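Local coordinates for tryptophan halogenase (PDB 2PYX), which probably works as an FAD-dependent halogenase of the tryptophan halogenase family, using monooxygenase-type flavin chemistry to halogenate tryptophan or a related substrate, at residues F407-Y412 with N430-S435; S249-D254 with G355-L360. All blocks are in the same frame, centred on the assembly; numbering follows the deposited sequence.

Interaction 1: residues F407-Y412 with N430-S435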
loop_
_atom_site.group_PDB
_atom_site.type_symbol
_atom_site.label_atom_id
_atom_site.label_comp_id
_atom_site.label_asym_id
_atom_site.label_seq_id
_atom_site.Cartn_x
_atom_site.Cartn_y
_atom_site.Cartn_z
ATOM N N PHE A 407 -4.662 12.309 0.665
ATOM C CA PHE A 407 -3.226 12.205 0.395
ATOM C C PHE A 407 -2.983 11.983 -1.101
ATOM O O PHE A 407 -2.113 12.618 -1.704
ATOM C CB PHE A 407 -2.558 11.107 1.240
ATOM C CG PHE A 407 -1.062 11.029 1.046
ATOM C CD1 PHE A 407 -0.275 12.161 1.130
ATOM C CD2 PHE A 407 -0.451 9.822 0.754
ATOM C CE1 PHE A 407 1.118 12.083 0.957
ATOM C CE2 PHE A 407 0.927 9.736 0.598
ATOM C CZ PHE A 407 1.702 10.868 0.695
ATOM N N LEU A 408 -3.735 11.063 -1.700
ATOM C CA LEU A 408 -3.602 10.841 -3.149
ATOM C C LEU A 408 -3.946 12.092 -3.918
ATOM O O LEU A 408 -3.209 12.518 -4.788
ATOM C CB LEU A 408 -4.472 9.685 -3.595
ATOM C CG LEU A 408 -3.820 8.306 -3.468
ATOM C CD1 LEU A 408 -3.270 7.984 -2.082
ATOM C CD2 LEU A 408 -4.778 7.217 -3.949
ATOM N N LYS A 409 -5.068 12.723 -3.573
ATOM C CA LYS A 409 -5.485 13.939 -4.291
ATOM C C LYS A 409 -4.433 15.043 -4.201
ATOM O O LYS A 409 -4.227 15.799 -5.167
ATOM C CB LYS A 409 -6.816 14.430 -3.749
ATOM C CG LYS A 409 -7.358 15.693 -4.435
ATOM C CD LYS A 409 -7.589 15.467 -5.972
ATOM C CE LYS A 409 -8.258 16.684 -6.583
ATOM N NZ LYS A 409 -8.907 16.413 -7.931
ATOM N N LEU A 410 -3.773 15.167 -3.046
ATOM C CA LEU A 410 -2.688 16.146 -2.868
ATOM C C LEU A 410 -1.665 16.077 -4.002
ATOM O O LEU A 410 -1.129 17.086 -4.409
ATOM C CB LEU A 410 -1.958 15.882 -1.526
ATOM C CG LEU A 410 -0.819 16.863 -1.166
ATOM C CD1 LEU A 410 -1.296 18.260 -0.990
ATOM C CD2 LEU A 410 -0.090 16.412 0.125
ATOM N N HIS A 411 -1.336 14.857 -4.448
ATOM C CA HIS A 411 -0.321 14.651 -5.477
ATOM C C HIS A 411 -0.714 15.387 -6.747
ATOM O O HIS A 411 0.174 15.864 -7.487
ATOM C CB HIS A 411 -0.122 13.180 -5.815
ATOM C CG HIS A 411 0.485 12.344 -4.721
ATOM N ND1 HIS A 411 -0.134 12.156 -3.495
ATOM C CD2 HIS A 411 1.626 11.615 -4.682
ATOM C CE1 HIS A 411 0.602 11.323 -2.770
ATOM N NE2 HIS A 411 1.673 10.976 -3.466
ATOM N N TYR A 412 -1.996 15.444 -7.039
ATOM C CA TYR A 412 -2.497 16.115 -8.246
ATOM C C TYR A 412 -2.682 17.600 -8.053
ATOM O O TYR A 412 -2.417 18.404 -8.945
ATOM C CB TYR A 412 -3.850 15.521 -8.670
ATOM C CG TYR A 412 -3.804 14.077 -9.059
ATOM C CD1 TYR A 412 -3.460 13.711 -10.351
ATOM C CD2 TYR A 412 -4.094 13.040 -8.169
ATOM C CE1 TYR A 412 -3.411 12.404 -10.706
ATOM C CE2 TYR A 412 -4.069 11.717 -8.558
ATOM C CZ TYR A 412 -3.713 11.401 -9.832
ATOM O OH TYR A 412 -3.677 10.072 -10.224
ATOM N N ASN A 430 -14.425 21.644 -6.957
ATOM C CA ASN A 430 -15.449 20.613 -6.806
ATOM C C ASN A 430 -14.882 19.216 -6.784
ATOM O O ASN A 430 -15.619 18.273 -6.504
ATOM C CB ASN A 430 -16.589 20.714 -7.865
ATOM C CG ASN A 430 -16.227 20.128 -9.286
ATOM O OD1 ASN A 430 -15.097 20.271 -9.773
ATOM N ND2 ASN A 430 -17.247 19.538 -9.983
ATOM N N SER A 431 -13.589 19.081 -7.086
ATOM C CA SER A 431 -12.899 17.807 -7.074
ATOM C C SER A 431 -11.996 17.643 -5.864
ATOM O O SER A 431 -11.356 16.611 -5.743
ATOM C CB SER A 431 -12.060 17.637 -8.361
ATOM O OG SER A 431 -10.843 18.375 -8.334
ATOM N N ILE A 432 -11.945 18.654 -4.989
ATOM C CA ILE A 432 -11.041 18.669 -3.833
ATOM C C ILE A 432 -11.852 18.508 -2.553
ATOM O O ILE A 432 -12.692 19.354 -2.271
ATOM C CB ILE A 432 -10.273 19.970 -3.744
ATOM C CG1 ILE A 432 -9.490 20.232 -5.040
ATOM C CG2 ILE A 432 -9.318 19.864 -2.535
ATOM C CD1 ILE A 432 -8.852 21.575 -5.157
ATOM N N PRO A 433 -11.623 17.415 -1.806
ATOM C CA PRO A 433 -12.367 17.268 -0.542
ATOM C C PRO A 433 -12.241 18.472 0.386
ATOM O O PRO A 433 -11.185 19.061 0.451
ATOM C CB PRO A 433 -11.798 15.996 0.049
ATOM C CG PRO A 433 -11.289 15.214 -1.134
ATOM C CD PRO A 433 -10.776 16.248 -2.069
ATOM N N ASP A 434 -13.310 18.803 1.100
ATOM C CA ASP A 434 -13.248 19.935 1.988
ATOM C C ASP A 434 -12.124 19.779 3.001
ATOM O O ASP A 434 -11.486 20.766 3.357
ATOM C CB ASP A 434 -14.556 20.063 2.778
ATOM C CG ASP A 434 -15.724 20.443 1.936
ATOM O OD1 ASP A 434 -15.557 20.964 0.812
ATOM O OD2 ASP A 434 -16.852 20.255 2.475
ATOM N N SER A 435 -11.906 18.563 3.503
ATOM C CA SER A 435 -10.835 18.341 4.480
ATOM C C SER A 435 -9.469 18.721 3.898
ATOM O O SER A 435 -8.615 19.359 4.569
ATOM C CB SER A 435 -10.854 16.878 4.941
ATOM O OG SER A 435 -10.890 16.020 3.807
#
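The last turns of the long helix 383-413 meet the turn that leads into helix 434-443, and Lys-409 carries the contact, reaching over Pro-433 and Ile-432 to Ser-431. Its CG lies anti to the backbone N (chi1 -180°); a bend at the next bond then turns the extended remainder of the chain alongside the turn. The aliphatic part packs first: CG of Lys-409 lies 4.2 Å from CD of Pro-433, the residue at the N-cap position of the following helix, and CE of Lys-409 lies 4.1 Å from CG1 of Ile-432. The tip is polar, with Lys-409 NZ donating to Ser-431 OG at 2.8 Å. NZ also bonds to Val-250 O and His-426 ND1, three acceptors that suit a buried ammonium group, while the small Ser-431 has a hydroxyl that can accept from the lysine and still bond to Glu-428 O. On the helix itself, His-411 ND1 donates to Phe-407 O at 2.7 Å, with the oxygen in the imidazole plane. This bond, with that from NE2 to Glu-361, predicted to bind tryptophan, probably fixes the ring's rotation and helps to position that site; CE1 of His-411 lies 3.6 Å above the centre of the Phe-407 ring. Outward, helix 462-471 packs on Phe-407 and Leu-410, and helix 434-443 on Lys-409 and Leu-410.

Interaction 2: residues S249-D254 with G355-L360; sequences SVLFND and GFIEPL
Asn-253 and Glu-358 meet through a nearly straight hydrogen bond: Asn-253 ND2 donates to Glu-358 OE1 at 2.8 Å, with an N-H...O angle of 176°. The acceptor lies in the amide plane, but the donor stands 28° out of the carboxylate plane, on the syn side. A water adds a second link. It accepts from Glu-358 N at 3.0 Å and donates to Glu-358 OE1 at 2.8 Å and to Asn-253 O at 3.3 Å. With CG between the backbone N and the carbonyl carbon (chi1 65°) and the carboxylate turned at its last bond, OE1 and the N-H of Glu-358 can share one water. Beside this polar core, Leu-251 lays CB 3.7 Å from Glu-358 OE1, while its CD1 meets Ile-357 CG2 at 4.2 Å in a small apolar patch. In the next shell, Glu-358 OE2 bonds to Tyr-412 OH and Trp-283 NE1, and Tyr-422 OH bonds to Asn-253 OD1, which is consistent with the amide turning its ND2 to the acid. With a leucine in place of Glu-358, the Asn-253 amide, the Tyr-412 hydroxyl and the indole N-H of Trp-283 would probably all lose the carboxylate they share. Val-298 of strand 292-299 packs against both Asn-253 and Glu-358, while Trp-401 and Ile-404 of helix 383-413 cover Ile-357.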
loop_
_atom_site.group_PDB
_atom_site.type_symbol
_atom_site.label_atom_id
_atom_site.label_comp_id
_atom_site.label_asym_id
_atom_site.label_seq_id
_atom_site.Cartn_x
_atom_site.Cartn_y
_atom_site.Cartn_z
ATOM N N SER A 249 -15.146 11.403 -8.395
ATOM C CA SER A 249 -15.264 12.857 -8.589
ATOM C C SER A 249 -14.071 13.627 -7.994
ATOM O O SER A 249 -13.870 14.819 -8.257
ATOM C CB SER A 249 -16.591 13.397 -8.048
ATOM O OG SER A 249 -16.583 13.398 -6.660
ATOM N N VAL A 250 -13.274 12.913 -7.192
ATOM C CA VAL A 250 -12.032 13.422 -6.650
ATOM C C VAL A 250 -10.824 13.002 -7.492
ATOM O O VAL A 250 -9.995 13.820 -7.845
ATOM C CB VAL A 250 -11.828 12.934 -5.181
ATOM C CG1 VAL A 250 -10.490 13.401 -4.588
ATOM C CG2 VAL A 250 -12.951 13.411 -4.313
ATOM N N LEU A 251 -10.689 11.707 -7.773
ATOM C CA LEU A 251 -9.473 11.183 -8.411
ATOM C C LEU A 251 -9.564 11.040 -9.927
ATOM O O LEU A 251 -8.529 10.969 -10.564
ATOM C CB LEU A 251 -9.118 9.829 -7.826
ATOM C CG LEU A 251 -8.792 9.834 -6.334
ATOM C CD1 LEU A 251 -8.523 8.424 -5.849
ATOM C CD2 LEU A 251 -7.647 10.750 -6.001
ATOM N N PHE A 252 -10.778 10.947 -10.466
ATOM C CA PHE A 252 -11.065 10.852 -11.916
ATOM C C PHE A 252 -10.731 9.500 -12.528
ATOM O O PHE A 252 -11.498 9.016 -13.365
ATOM C CB PHE A 252 -10.372 11.928 -12.752
ATOM C CG PHE A 252 -10.578 13.342 -12.318
ATOM C CD1 PHE A 252 -11.653 13.737 -11.520
ATOM C CD2 PHE A 252 -9.696 14.315 -12.762
ATOM C CE1 PHE A 252 -11.776 15.080 -11.156
ATOM C CE2 PHE A 252 -9.845 15.607 -12.414
ATOM C CZ PHE A 252 -10.873 16.001 -11.628
ATOM N N ASN A 253 -9.594 8.932 -12.156
ATOM C CA ASN A 253 -9.093 7.719 -12.821
ATOM C C ASN A 253 -10.010 6.559 -12.587
ATOM O O ASN A 253 -10.298 6.205 -11.446
ATOM C CB ASN A 253 -7.686 7.416 -12.356
ATOM C CG ASN A 253 -6.794 8.569 -12.571
ATOM O OD1 ASN A 253 -6.728 9.116 -13.705
ATOM N ND2 ASN A 253 -6.054 8.930 -11.561
ATOM N N ASP A 254 -10.357 5.875 -13.666
ATOM C CA ASP A 254 -11.256 4.727 -13.612
ATOM C C ASP A 254 -10.841 3.643 -14.615
ATOM O O ASP A 254 -11.633 2.755 -14.921
ATOM C CB ASP A 254 -12.717 5.150 -13.837
ATOM C CG ASP A 254 -12.966 5.828 -15.190
ATOM O OD1 ASP A 254 -12.016 5.954 -15.998
ATOM O OD2 ASP A 254 -14.135 6.225 -15.413
ATOM N N GLY A 355 -12.892 -1.745 -0.460
ATOM C CA GLY A 355 -12.724 -0.601 -1.319
ATOM C C GLY A 355 -11.497 -0.748 -2.155
ATOM O O GLY A 355 -10.679 -1.636 -1.950
ATOM N N PHE A 356 -11.369 0.147 -3.121
ATOM C CA PHE A 356 -10.235 0.108 -4.006
ATOM C C PHE A 356 -10.171 1.381 -4.800
ATOM O O PHE A 356 -11.188 1.836 -5.353
ATOM C CB PHE A 356 -10.344 -1.058 -4.966
ATOM C CG PHE A 356 -9.139 -1.212 -5.850
ATOM C CD1 PHE A 356 -7.953 -1.692 -5.336
ATOM C CD2 PHE A 356 -9.181 -0.803 -7.165
ATOM C CE1 PHE A 356 -6.823 -1.810 -6.144
ATOM C CE2 PHE A 356 -8.059 -0.917 -7.985
ATOM C CZ PHE A 356 -6.885 -1.402 -7.468
ATOM N N ILE A 357 -8.955 1.876 -4.965
ATOM C CA ILE A 357 -8.689 3.016 -5.823
ATOM C C ILE A 357 -7.408 2.711 -6.601
ATOM O O ILE A 357 -6.745 1.701 -6.344
ATOM C CB ILE A 357 -8.504 4.289 -4.987
ATOM C CG1 ILE A 357 -7.495 3.976 -3.837
ATOM C CG2 ILE A 357 -9.870 4.735 -4.392
ATOM C CD1 ILE A 357 -6.960 5.100 -3.213
ATOM N N GLU A 358 -7.015 3.620 -7.494
ATOM C CA GLU A 358 -5.711 3.506 -8.148
ATOM C C GLU A 358 -4.586 3.222 -7.143
ATOM O O GLU A 358 -4.619 3.707 -5.986
ATOM C CB GLU A 358 -5.396 4.828 -8.871
ATOM C CG GLU A 358 -5.233 6.014 -7.932
ATOM C CD GLU A 358 -5.308 7.293 -8.682
ATOM O OE1 GLU A 358 -6.426 7.655 -9.102
ATOM O OE2 GLU A 358 -4.223 7.885 -8.931
ATOM N N PRO A 359 -3.553 2.490 -7.562
ATOM C CA PRO A 359 -2.443 2.108 -6.687
ATOM C C PRO A 359 -1.410 3.197 -6.425
ATOM O O PRO A 359 -0.251 2.896 -6.107
ATOM C CB PRO A 359 -1.809 0.941 -7.452
ATOM C CG PRO A 359 -2.096 1.246 -8.849
ATOM C CD PRO A 359 -3.444 1.864 -8.897
ATOM N N LEU A 360 -1.830 4.464 -6.504
ATOM C CA LEU A 360 -0.972 5.577 -6.158
ATOM C C LEU A 360 -0.761 5.463 -4.657
ATOM O O LEU A 360 -1.717 5.431 -3.881
ATOM C CB LEU A 360 -1.650 6.900 -6.478
ATOM C CG LEU A 360 -0.915 8.222 -6.267
ATOM C CD1 LEU A 360 0.340 8.242 -7.064
ATOM C CD2 LEU A 360 -1.770 9.401 -6.664
HETATM O O HOH W 1 -8.553 5.925 -8.698
#

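Following the chain from the N terminus, interaction 2 comes first: about a hundred residues, rich in strands such as 255-262, 282-288 and 292-299, separate 249-254 from 355-360, which closes the loop. Helix 363-377 and most of helix 383-413 follow before interaction 1 opens, and a much shorter excursion containing helix 421-425 brings 430-435 back. The two loops are thus in series, neither enclosing nor crossing the other, yet their centres lie only about 11 Å apart. The end of helix 383-413 is the common element: through Lys-409 and Tyr-412 it bonds to both sides of interaction 2, at Val-250 and Glu-358, joining the helical region to the sheet-bearing part beside the predicted tryptophan site.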